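Local coordinates for response regulator receiver domain protein (CheY) (Rhodospirillum rubrum, PDB 3HEB) that probably acts as a phosphorylation-dependent switch in two-component signalling, as a CheY-like receiver domain that would accept a phosphoryl group on an aspartate, at residues T98-Q101 with R102-Q105; L67-P70 with D71-G74; R54-A57 with G58-Q61; E83-H86 with T87-S90; E21-I24 with R25-G28. All coordinates share one frame; numbering follows the deposited sequence.

Contact 1 of 5, residues T98-Q101 with R102-Q105; sequences TDDQ and REIQ
T98-Q101 leads straight into R102-Q105, and the chain turns here from loop to the first turn of helix 101-109. D100 holds the N-cap position. Its carbonyl faces the new turn: E103 N donates to D100 O at 3.0 Å, with a bent N-H...O angle of 135°. I104 N reaches the same oxygen in a weak bond. The loop comes from strand 92-96 of the receiver fold and ends at this cap.

The D100 side chain folds over the helix start. Its CG sits between the backbone N and the carbonyl carbon (chi1 66°), which turns the carboxylate toward R102 and E103. OD2 lies over one face of the R102 guanidinium, near its rim. No N-H points at it, and OD2 to R102 NH2 is 4.1 Å. The attraction is therefore one of nearby charge, not a salt bridge. The other oxygen, OD1, rests against the aliphatic part of E103, 3.4 Å from its CG. The two carboxylate planes are nearly parallel, 3° apart, and the proximity of the groups probably raises the cost of carrying both negative charges.

The apolar part is small. T98 CG2 meets E103 CB at 4.2 Å. T98 is also tied to strand 114-117, through bonds from its carbonyl oxygen to the hydroxyls of Y115 and T117. Q140 of the second subunit packs on D99 and I104. The I104 side chain reaches back along the loop, and its CD1 ends 3.8 Å from D99 O.

Contact 2 of 5, residues L67-P70 with D71-G74; sequences LNLP and DMTG
L67-P70 and D71-G74 run in nearly opposite directions, 174° apart end to end, and bring L67 and G74 together where the loop closes. L67 O accepts two bonds. G74 N donates at 2.9 Å, nearly straight at 167°. T73 OG1 donates to L67 O at 3.3 Å from the opposite face of the carbonyl plane. The threonine hydroxyl can do this because it stands anti to its own backbone N (chi1 178°).

L69 points into the loop. Its CB lies 3.3 Å from M72 O, and its CD1 lies 4.0 Å from G74 CA. The same methyl touches CG of M72, a selenomethionine in this crystal, more loosely. The P70 ring and the D71 side chain run alongside each other. The D71 carboxylate is held from elsewhere: OD1 accepts from G39 N, and OD2 bonds with T40 OG1.

The segment fits the family pattern of a loop following the predicted phosphorylation site, D66, with a proline and a glycine at the usual spacings. It links strand 61-65 to helix 74-83. L67 packs on I94 and T96 of strand 92-96 and on I75 of helix 74-83. L69 and M72 pack on I77 of that helix, and M72 also meets T40 and L43 of helix 39-47.

Contact 3 of 5, residues R54-A57 with G58-Q61; sequences RVSA and GRAQ
S56 and R59 close a type II beta turn in the loop that leads from helix 39-47 into strand 61-65 of the receiver fold. A57 and G58 are its corners. G58 has a positive phi of 81°, the usual state for glycine at the third position of this turn.

The backbone bond is the closing one: R59 N donates to S56 O at 2.9 Å, with an N-H...O angle of 154°. A second bond, from A57 N to R54 O, spans the helix-like bend just before it.

Packing is done mainly by R59. Its chain is extended from CG to NE and runs back along V55 and S56. CB lies 3.1 Å from S56 O, and CD lies 3.5 Å from S56 CA. V55 O then sits over one face of the guanidinium, toward its rim, 3.0 Å above the plane. R59 NE does not point at this oxygen, so it is a face contact and not a hydrogen bond. The polar end is used elsewhere, with NH1 donating to Y45 O of helix 39-47.

Polar side chains meet at the far end. S56 OG is bonded to L46 O, which ties the turn to the same helix. Q61, extended beyond CG, brings its amide up beside that hydroxyl and also makes a weak bond to S90 OG. Q61 NE2 stops 3.6 Å from S56 OG.

Contact 4 of 5, residues E83-H86 with T87-S90; sequences ENPH and TRRS
The N84 and T87 side chains cross at about a right angle, next to an Asx turn that N84 makes with H86. A type I beta turn follows from T87 to S90. The loop joins helix 74-83 to strand 92-96. With CG anti to the backbone N (chi1 166°), the N84 amide is carried forward over the turn. OD1 accepts from H86 N at 2.8 Å, with the donor above the amide plane. T87 OG1 comes across this amide, 3.5 Å from N84 OD1. Both polar ends have firmer partners outside: N84 ND2 donates to S52 O, and T87 OG1 bonds with V81 O.

The N84 carbonyl grips the next turn twice. R88 N approaches it nearly head-on, at 3.0 Å from N84 O. T87 N also donates to N84 O, at 3.2 Å, from well above the carbonyl plane.

R88 lies against P85. Its chain is extended from CG to NE and lays one guanidinium face over the proline ring, with P85 CG above the centre of the group. NH2 forms a salt bridge with E145. R89 takes another course and pairs with D109 of the second subunit. Where R88 passes the proline backbone, its NE lies 3.7 Å from P85 CA.

Contact 5 of 5, residues E21-I24 with R25-G28; sequences EKNI and RRAG
R25, R26 and I24 carry most of this contact, which is the last turn of helix 14-26. R25 lies back along the helix toward E21. Its chain bends at chi2 (-45°), and CG comes to 3.2 Å from E21 O. R25 N also donates to that oxygen, but weakly. The guanidinium does not pair with E21 across the contact. NH1 instead donates to N31 O and V29 O in the loop just after the helix, so the side chain ties the helix end to the chain that leaves it.

R26 is held by its backbone. R26 N donates to K22 O at 2.8 Å. Its side chain is extended from CG to NE and runs beside both N23 and K22. CD touches N23 OD1 at 3.3 Å, and the amide and guanidinium planes are 52° apart. N23 OD1 takes its hydrogen bond from R130 of helix 122-136. K22 NZ is modelled 2.8 Å from R26 NH1. Both are donors of like charge, so this is no hydrogen bond, and the modelled closeness is doubtful.

I24 turns its side chain to I129 of helix 122-136. Its carbonyl oxygen faces the helix end, where A27 CB lies 3.4 Å away. A27 N reaches both N23 O and I24 O, but each bond is weak.

G28 N donates to R25 O at 2.8 Å. G28 has a positive phi, 91°, and the chain leaves the helix there. This is a Schellman motif, a common C-terminal helix cap. Here it ends the helix of the beta-alpha-beta unit between strands 6-10 and 33-36.

How the contacts relate
All five contacts are local turns or helix ends of one receiver fold. Contact 2 follows directly on D66, the predicted phosphorylation site. Contact 1 touches it through L67 CD1, which packs 4.2 Å from T98 CG2. Both lie at the C-terminal ends of the strands, on the side of D66. Contacts 3 and 4 lie where the chain enters strands 61-65 and 92-96, and their centres are 9 Å apart. There S56 packs on H86 and T87, and A57 CB lies 3.3 Å from H86 CD2. Contacts 1 and 3 are on opposite sides of the chain's centre, with their own centres about 29 Å apart. Contact 5 stands alone, its centre about 24 Å from that of contact 2.

Contact 1 of 5, residues T98-Q101 with R102-Q105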
loop_
_atom_site.group_PDB
_atom_site.type_symbol
_atom_site.label_atom_id
_atom_site.label_comp_id
_atom_site.label_asym_id
_atom_site.label_seq_id
_atom_site.Cartn_x
_atom_site.Cartn_y
_atom_site.Cartn_z
ATOM N N THR A 98 -3.897 -4.397 -17.085
ATOM C CA THR A 98 -5.126 -5.101 -16.750
ATOM C C THR A 98 -5.850 -4.598 -15.515
ATOM O O THR A 98 -5.246 -3.981 -14.631
ATOM C CB THR A 98 -4.885 -6.612 -16.590
ATOM O OG1 THR A 98 -6.138 -7.261 -16.354
ATOM C CG2 THR A 98 -3.950 -6.893 -15.423
ATOM N N ASP A 99 -7.154 -4.867 -15.457
ATOM C CA ASP A 99 -7.964 -4.444 -14.326
ATOM C C ASP A 99 -9.039 -5.442 -13.934
ATOM O O ASP A 99 -10.033 -5.063 -13.317
ATOM C CB ASP A 99 -8.639 -3.097 -14.607
ATOM C CG ASP A 99 -9.694 -3.189 -15.692
ATOM O OD1 ASP A 99 -10.618 -2.344 -15.689
ATOM O OD2 ASP A 99 -9.597 -4.093 -16.552
ATOM N N ASP A 100 -8.870 -6.711 -14.289
ATOM C CA ASP A 100 -9.879 -7.690 -13.911
ATOM C C ASP A 100 -9.620 -8.216 -12.501
ATOM O O ASP A 100 -8.481 -8.528 -12.137
ATOM C CB ASP A 100 -9.929 -8.849 -14.909
ATOM C CG ASP A 100 -8.678 -9.679 -14.894
ATOM O OD1 ASP A 100 -7.621 -9.152 -15.300
ATOM O OD2 ASP A 100 -8.757 -10.854 -14.472
ATOM N N GLN A 101 -10.697 -8.298 -11.720
ATOM C CA GLN A 101 -10.667 -8.755 -10.331
ATOM C C GLN A 101 -9.647 -9.851 -10.034
ATOM O O GLN A 101 -8.814 -9.703 -9.139
ATOM C CB GLN A 101 -12.043 -9.283 -9.907
ATOM C CG GLN A 101 -13.237 -8.663 -10.611
ATOM C CD GLN A 101 -14.506 -9.517 -10.465
ATOM O OE1 GLN A 101 -14.515 -10.716 -10.790
ATOM N NE2 GLN A 101 -15.584 -8.894 -9.980
ATOM N N ARG A 102 -9.732 -10.953 -10.775
ATOM C CA ARG A 102 -8.848 -12.098 -10.574
ATOM C C ARG A 102 -7.363 -11.771 -10.457
ATOM O O ARG A 102 -6.668 -12.338 -9.614
ATOM C CB ARG A 102 -9.071 -13.133 -11.682
ATOM C CG ARG A 102 -10.402 -13.878 -11.571
ATOM C CD ARG A 102 -10.510 -15.030 -12.578
ATOM N NE ARG A 102 -10.603 -14.581 -13.971
ATOM C CZ ARG A 102 -9.693 -14.833 -14.912
ATOM N NH1 ARG A 102 -8.603 -15.535 -14.627
ATOM N NH2 ARG A 102 -9.876 -14.387 -16.150
ATOM N N GLU A 103 -6.876 -10.865 -11.300
ATOM C CA GLU A 103 -5.467 -10.481 -11.268
ATOM C C GLU A 103 -5.169 -9.611 -10.062
ATOM O O GLU A 103 -4.174 -9.809 -9.369
ATOM C CB GLU A 103 -5.095 -9.725 -12.538
ATOM C CG GLU A 103 -4.963 -10.623 -13.744
ATOM C CD GLU A 103 -3.787 -11.565 -13.619
ATOM O OE1 GLU A 103 -2.656 -11.134 -13.930
ATOM O OE2 GLU A 103 -3.991 -12.725 -13.199
ATOM N N ILE A 104 -6.041 -8.644 -9.822
ATOM C CA ILE A 104 -5.880 -7.735 -8.714
ATOM C C ILE A 104 -5.883 -8.525 -7.416
ATOM O O ILE A 104 -4.949 -8.417 -6.618
ATOM C CB ILE A 104 -7.012 -6.681 -8.721
ATOM C CG1 ILE A 104 -6.896 -5.822 -9.991
ATOM C CG2 ILE A 104 -6.935 -5.826 -7.485
ATOM C CD1 ILE A 104 -7.997 -4.787 -10.155
ATOM N N GLN A 105 -6.916 -9.339 -7.221
ATOM C CA GLN A 105 -7.032 -10.145 -6.011
ATOM C C GLN A 105 -5.834 -11.082 -5.821
ATOM O O GLN A 105 -5.381 -11.298 -4.691
ATOM C CB GLN A 105 -8.328 -10.962 -6.045
ATOM C CG GLN A 105 -9.564 -10.134 -6.397
ATOM C CD GLN A 105 -10.848 -10.955 -6.427
ATOM O OE1 GLN A 105 -10.881 -12.088 -6.937
ATOM N NE2 GLN A 105 -11.921 -10.376 -5.895
#

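Contact 2 of 5, residues L67-P70 with D71-G74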
loop_
_atom_site.group_PDB
_atom_site.type_symbol
_atom_site.label_atom_id
_atom_site.label_comp_id
_atom_site.label_asym_id
_atom_site.label_seq_id
_atom_site.Cartn_x
_atom_site.Cartn_y
_atom_site.Cartn_z
ATOM N N LEU A 67 3.101 -6.154 -14.613
ATOM C CA LEU A 67 2.944 -7.608 -14.657
ATOM C C LEU A 67 3.296 -8.160 -16.029
ATOM O O LEU A 67 3.640 -9.342 -16.168
ATOM C CB LEU A 67 1.505 -7.996 -14.332
ATOM C CG LEU A 67 0.908 -7.476 -13.024
ATOM C CD1 LEU A 67 -0.590 -7.682 -13.070
ATOM C CD2 LEU A 67 1.539 -8.186 -11.812
ATOM N N ASN A 68 3.215 -7.295 -17.036
ATOM C CA ASN A 68 3.487 -7.690 -18.412
ATOM C C ASN A 68 4.929 -7.451 -18.854
ATOM O O ASN A 68 5.248 -6.443 -19.496
ATOM C CB ASN A 68 2.504 -6.975 -19.347
ATOM C CG ASN A 68 1.058 -7.096 -18.872
ATOM O OD1 ASN A 68 0.575 -8.196 -18.580
ATOM N ND2 ASN A 68 0.360 -5.960 -18.788
ATOM N N LEU A 69 5.793 -8.399 -18.506
ATOM C CA LEU A 69 7.202 -8.333 -18.852
ATOM C C LEU A 69 7.501 -9.280 -20.011
ATOM O O LEU A 69 6.773 -10.251 -20.227
ATOM C CB LEU A 69 8.045 -8.683 -17.630
ATOM C CG LEU A 69 7.780 -7.726 -16.461
ATOM C CD1 LEU A 69 8.499 -8.215 -15.211
ATOM C CD2 LEU A 69 8.222 -6.307 -16.844
ATOM N N PRO A 70 8.580 -9.011 -20.768
ATOM C CA PRO A 70 8.997 -9.813 -21.919
ATOM C C PRO A 70 9.588 -11.198 -21.659
ATOM O O PRO A 70 9.456 -12.097 -22.494
ATOM C CB PRO A 70 9.995 -8.898 -22.618
ATOM C CG PRO A 70 10.660 -8.236 -21.477
ATOM C CD PRO A 70 9.490 -7.864 -20.592
ATOM N N ASP A 71 10.233 -11.378 -20.516
ATOM C CA ASP A 71 10.859 -12.656 -20.218
ATOM C C ASP A 71 10.146 -13.477 -19.157
ATOM O O ASP A 71 10.461 -14.656 -18.969
ATOM C CB ASP A 71 12.315 -12.427 -19.815
ATOM C CG ASP A 71 12.456 -11.443 -18.670
ATOM O OD1 ASP A 71 11.440 -10.821 -18.285
ATOM O OD2 ASP A 71 13.590 -11.287 -18.154
HETATM N N MSE A 72 9.187 -12.864 -18.468
HETATM C CA MSE A 72 8.420 -13.558 -17.432
HETATM C C MSE A 72 7.189 -12.727 -17.127
HETATM O O MSE A 72 6.859 -11.804 -17.874
HETATM C CB MSE A 72 9.263 -13.744 -16.149
HETATM C CG MSE A 72 9.807 -12.451 -15.499
HETATM SE SE MSE A 72 10.973 -12.733 -14.115
HETATM C CE MSE A 72 12.385 -13.218 -14.983
ATOM N N THR A 73 6.500 -13.068 -16.046
ATOM C CA THR A 73 5.342 -12.297 -15.626
ATOM C C THR A 73 5.702 -11.691 -14.286
ATOM O O THR A 73 6.315 -12.346 -13.447
ATOM C CB THR A 73 4.079 -13.159 -15.447
ATOM O OG1 THR A 73 3.008 -12.318 -14.982
ATOM C CG2 THR A 73 4.328 -14.287 -14.448
ATOM N N GLY A 74 5.334 -10.431 -14.096
ATOM C CA GLY A 74 5.638 -9.758 -12.854
ATOM C C GLY A 74 5.023 -10.404 -11.625
ATOM O O GLY A 74 5.514 -10.195 -10.508
#

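Contact 3 of 5, residues R54-A57 with G58-Q61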
loop_
_atom_site.group_PDB
_atom_site.type_symbol
_atom_site.label_atom_id
_atom_site.label_comp_id
_atom_site.label_asym_id
_atom_site.label_seq_id
_atom_site.Cartn_x
_atom_site.Cartn_y
_atom_site.Cartn_z
ATOM N N ARG A 54 20.280 -11.726 -0.188
ATOM C CA ARG A 54 21.073 -11.046 0.821
ATOM C C ARG A 54 21.519 -9.653 0.417
ATOM O O ARG A 54 21.746 -8.803 1.268
ATOM C CB ARG A 54 22.258 -11.922 1.229
ATOM C CG ARG A 54 21.827 -13.001 2.214
ATOM C CD ARG A 54 22.950 -13.929 2.602
ATOM N NE ARG A 54 23.377 -14.741 1.473
ATOM C CZ ARG A 54 24.142 -15.821 1.579
ATOM N NH1 ARG A 54 24.565 -16.220 2.774
ATOM N NH2 ARG A 54 24.477 -16.507 0.493
ATOM N N VAL A 55 21.630 -9.411 -0.880
ATOM C CA VAL A 55 22.012 -8.093 -1.370
ATOM C C VAL A 55 20.969 -7.065 -0.948
ATOM O O VAL A 55 21.282 -5.888 -0.777
ATOM C CB VAL A 55 22.104 -8.072 -2.904
ATOM C CG1 VAL A 55 23.393 -8.732 -3.361
ATOM C CG2 VAL A 55 20.902 -8.794 -3.492
ATOM N N SER A 56 19.730 -7.523 -0.777
ATOM C CA SER A 56 18.622 -6.658 -0.385
ATOM C C SER A 56 18.490 -6.430 1.120
ATOM O O SER A 56 17.775 -5.519 1.542
ATOM C CB SER A 56 17.293 -7.219 -0.917
ATOM O OG SER A 56 17.142 -7.010 -2.312
ATOM N N ALA A 57 19.159 -7.260 1.921
ATOM C CA ALA A 57 19.117 -7.147 3.380
ATOM C C ALA A 57 19.398 -5.738 3.905
ATOM O O ALA A 57 20.470 -5.161 3.668
ATOM C CB ALA A 57 20.101 -8.121 3.992
ATOM N N GLY A 58 18.434 -5.180 4.628
ATOM C CA GLY A 58 18.608 -3.846 5.182
ATOM C C GLY A 58 18.344 -2.707 4.213
ATOM O O GLY A 58 18.540 -1.537 4.552
ATOM N N ARG A 59 17.909 -3.034 3.003
ATOM C CA ARG A 59 17.618 -2.003 2.021
ATOM C C ARG A 59 16.227 -1.419 2.218
ATOM O O ARG A 59 15.289 -2.108 2.644
ATOM C CB ARG A 59 17.701 -2.554 0.601
ATOM C CG ARG A 59 19.093 -2.707 0.031
ATOM C CD ARG A 59 18.987 -3.306 -1.371
ATOM N NE ARG A 59 20.261 -3.338 -2.080
ATOM C CZ ARG A 59 20.440 -3.925 -3.260
ATOM N NH1 ARG A 59 19.421 -4.537 -3.865
ATOM N NH2 ARG A 59 21.636 -3.889 -3.842
ATOM N N ALA A 60 16.105 -0.139 1.900
ATOM C CA ALA A 60 14.836 0.553 1.996
ATOM C C ALA A 60 14.509 0.853 0.548
ATOM O O ALA A 60 15.086 1.760 -0.042
ATOM C CB ALA A 60 14.988 1.844 2.801
ATOM N N GLN A 61 13.587 0.087 -0.026
ATOM C CA GLN A 61 13.229 0.255 -1.430
ATOM C C GLN A 61 11.750 0.026 -1.727
ATOM O O GLN A 61 11.106 -0.812 -1.109
ATOM C CB GLN A 61 14.061 -0.722 -2.258
ATOM C CG GLN A 61 14.015 -2.123 -1.666
ATOM C CD GLN A 61 14.922 -3.102 -2.355
ATOM O OE1 GLN A 61 15.838 -2.716 -3.070
ATOM N NE2 GLN A 61 14.682 -4.391 -2.122
#

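Contact 4 of 5, residues E83-H86 with T87-S90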
loop_
_atom_site.group_PDB
_atom_site.type_symbol
_atom_site.label_atom_id
_atom_site.label_comp_id
_atom_site.label_asym_id
_atom_site.label_seq_id
_atom_site.Cartn_x
_atom_site.Cartn_y
_atom_site.Cartn_z
ATOM N N GLU A 83 8.193 -13.589 -0.464
ATOM C CA GLU A 83 8.459 -14.840 0.236
ATOM C C GLU A 83 9.835 -14.851 0.904
ATOM O O GLU A 83 10.006 -15.454 1.951
ATOM C CB GLU A 83 8.328 -16.024 -0.729
ATOM C CG GLU A 83 6.967 -16.705 -0.681
ATOM C CD GLU A 83 6.615 -17.416 -1.974
ATOM O OE1 GLU A 83 7.466 -18.153 -2.512
ATOM O OE2 GLU A 83 5.477 -17.238 -2.454
ATOM N N ASN A 84 10.800 -14.168 0.299
ATOM C CA ASN A 84 12.156 -14.087 0.827
ATOM C C ASN A 84 12.328 -12.999 1.894
ATOM O O ASN A 84 11.956 -11.845 1.693
ATOM C CB ASN A 84 13.129 -13.851 -0.330
ATOM C CG ASN A 84 14.515 -13.423 0.136
ATOM O OD1 ASN A 84 14.701 -12.310 0.624
ATOM N ND2 ASN A 84 15.493 -14.309 -0.017
ATOM N N PRO A 85 12.913 -13.360 3.046
ATOM C CA PRO A 85 13.173 -12.491 4.201
ATOM C C PRO A 85 13.772 -11.102 3.969
ATOM O O PRO A 85 13.370 -10.137 4.629
ATOM C CB PRO A 85 14.084 -13.350 5.071
ATOM C CG PRO A 85 13.556 -14.731 4.818
ATOM C CD PRO A 85 13.374 -14.734 3.316
ATOM N N HIS A 86 14.733 -10.985 3.054
ATOM C CA HIS A 86 15.376 -9.691 2.831
ATOM C C HIS A 86 14.756 -8.794 1.767
ATOM O O HIS A 86 15.357 -7.789 1.387
ATOM C CB HIS A 86 16.869 -9.882 2.516
ATOM C CG HIS A 86 17.560 -10.845 3.428
ATOM N ND1 HIS A 86 17.726 -12.174 3.123
ATOM C CD2 HIS A 86 18.107 -10.674 4.664
ATOM C CE1 HIS A 86 18.342 -12.791 4.122
ATOM N NE2 HIS A 86 18.580 -11.891 5.066
ATOM N N THR A 87 13.561 -9.138 1.293
ATOM C CA THR A 87 12.896 -8.332 0.271
ATOM C C THR A 87 11.396 -8.195 0.494
ATOM O O THR A 87 10.768 -7.277 -0.024
ATOM C CB THR A 87 13.090 -8.926 -1.135
ATOM O OG1 THR A 87 12.554 -10.258 -1.163
ATOM C CG2 THR A 87 14.556 -8.950 -1.517
ATOM N N ARG A 88 10.820 -9.110 1.261
ATOM C CA ARG A 88 9.383 -9.085 1.504
ATOM C C ARG A 88 8.850 -7.838 2.188
ATOM O O ARG A 88 7.734 -7.410 1.911
ATOM C CB ARG A 88 8.961 -10.320 2.304
ATOM C CG ARG A 88 9.586 -10.435 3.682
ATOM C CD ARG A 88 9.138 -11.726 4.331
ATOM N NE ARG A 88 9.807 -11.976 5.600
ATOM C CZ ARG A 88 9.742 -13.132 6.250
ATOM N NH1 ARG A 88 9.030 -14.132 5.748
ATOM N NH2 ARG A 88 10.412 -13.300 7.384
ATOM N N ARG A 89 9.638 -7.253 3.080
ATOM C CA ARG A 89 9.193 -6.063 3.789
ATOM C C ARG A 89 9.148 -4.858 2.854
ATOM O O ARG A 89 8.620 -3.806 3.209
ATOM C CB ARG A 89 10.117 -5.781 4.969
ATOM C CG ARG A 89 9.566 -4.762 5.950
ATOM C CD ARG A 89 10.521 -4.570 7.109
ATOM N NE ARG A 89 10.587 -5.752 7.965
ATOM C CZ ARG A 89 11.569 -5.982 8.827
ATOM N NH1 ARG A 89 12.565 -5.117 8.941
ATOM N NH2 ARG A 89 11.556 -7.067 9.582
ATOM N N SER A 90 9.705 -5.020 1.658
ATOM C CA SER A 90 9.724 -3.954 0.674
ATOM C C SER A 90 8.347 -3.791 0.070
ATOM O O SER A 90 7.777 -4.756 -0.459
ATOM C CB SER A 90 10.713 -4.269 -0.446
ATOM O OG SER A 90 12.050 -4.169 -0.011
#

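Contact 5 of 5, residues E21-I24 with R25-G28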
loop_
_atom_site.group_PDB
_atom_site.type_symbol
_atom_site.label_atom_id
_atom_site.label_comp_id
_atom_site.label_asym_id
_atom_site.label_seq_id
_atom_site.Cartn_x
_atom_site.Cartn_y
_atom_site.Cartn_z
ATOM N N GLU A 21 8.915 7.882 -14.762
ATOM C CA GLU A 21 10.077 8.540 -14.205
ATOM C C GLU A 21 9.969 10.053 -14.128
ATOM O O GLU A 21 10.308 10.643 -13.110
ATOM C CB GLU A 21 11.313 8.180 -15.024
ATOM C CG GLU A 21 12.609 8.820 -14.534
ATOM C CD GLU A 21 13.677 8.938 -15.633
ATOM O OE1 GLU A 21 13.857 7.983 -16.435
ATOM O OE2 GLU A 21 14.348 9.994 -15.687
ATOM N N LYS A 22 9.509 10.694 -15.195
ATOM C CA LYS A 22 9.431 12.146 -15.170
ATOM C C LYS A 22 8.307 12.656 -14.303
ATOM O O LYS A 22 8.382 13.758 -13.774
ATOM C CB LYS A 22 9.295 12.716 -16.584
ATOM C CG LYS A 22 8.013 12.369 -17.305
ATOM C CD LYS A 22 8.016 12.932 -18.727
ATOM C CE LYS A 22 8.348 14.420 -18.729
ATOM N NZ LYS A 22 7.513 15.161 -17.740
ATOM N N ASN A 23 7.263 11.860 -14.140
ATOM C CA ASN A 23 6.169 12.318 -13.314
ATOM C C ASN A 23 6.473 12.119 -11.844
ATOM O O ASN A 23 5.887 12.778 -10.989
ATOM C CB ASN A 23 4.877 11.638 -13.739
ATOM C CG ASN A 23 4.270 12.305 -14.953
ATOM O OD1 ASN A 23 3.708 13.395 -14.849
ATOM N ND2 ASN A 23 4.401 11.675 -16.113
ATOM N N ILE A 24 7.411 11.231 -11.546
ATOM C CA ILE A 24 7.798 11.025 -10.164
ATOM C C ILE A 24 8.613 12.259 -9.773
ATOM O O ILE A 24 8.507 12.758 -8.644
ATOM C CB ILE A 24 8.664 9.761 -9.997
ATOM C CG1 ILE A 24 7.810 8.513 -10.232
ATOM C CG2 ILE A 24 9.283 9.725 -8.607
ATOM C CD1 ILE A 24 6.628 8.402 -9.307
ATOM N N ARG A 25 9.425 12.742 -10.713
ATOM C CA ARG A 25 10.248 13.924 -10.477
ATOM C C ARG A 25 9.321 15.112 -10.412
ATOM O O ARG A 25 9.525 16.027 -9.624
ATOM C CB ARG A 25 11.248 14.148 -11.614
ATOM C CG ARG A 25 12.157 12.982 -11.888
ATOM C CD ARG A 25 12.699 12.409 -10.593
ATOM N NE ARG A 25 13.739 11.416 -10.827
ATOM C CZ ARG A 25 14.289 10.670 -9.875
ATOM N NH1 ARG A 25 13.888 10.794 -8.618
ATOM N NH2 ARG A 25 15.276 9.836 -10.176
ATOM N N ARG A 26 8.293 15.082 -11.252
ATOM C CA ARG A 26 7.312 16.157 -11.307
ATOM C C ARG A 26 6.704 16.358 -9.924
ATOM O O ARG A 26 6.356 17.471 -9.549
ATOM C CB ARG A 26 6.211 15.797 -12.302
ATOM C CG ARG A 26 5.637 16.972 -13.089
ATOM C CD ARG A 26 4.470 16.498 -13.962
ATOM N NE ARG A 26 4.161 17.406 -15.066
ATOM C CZ ARG A 26 4.985 17.666 -16.077
ATOM N NH1 ARG A 26 6.182 17.088 -16.134
ATOM N NH2 ARG A 26 4.609 18.502 -17.039
ATOM N N ALA A 27 6.590 15.269 -9.173
ATOM C CA ALA A 27 6.011 15.302 -7.837
ATOM C C ALA A 27 7.001 15.780 -6.775
ATOM O O ALA A 27 6.659 15.875 -5.594
ATOM C CB ALA A 27 5.481 13.921 -7.476
ATOM N N GLY A 28 8.224 16.082 -7.195
ATOM C CA GLY A 28 9.225 16.555 -6.259
ATOM C C GLY A 28 10.063 15.446 -5.655
ATOM O O GLY A 28 10.856 15.688 -4.741
#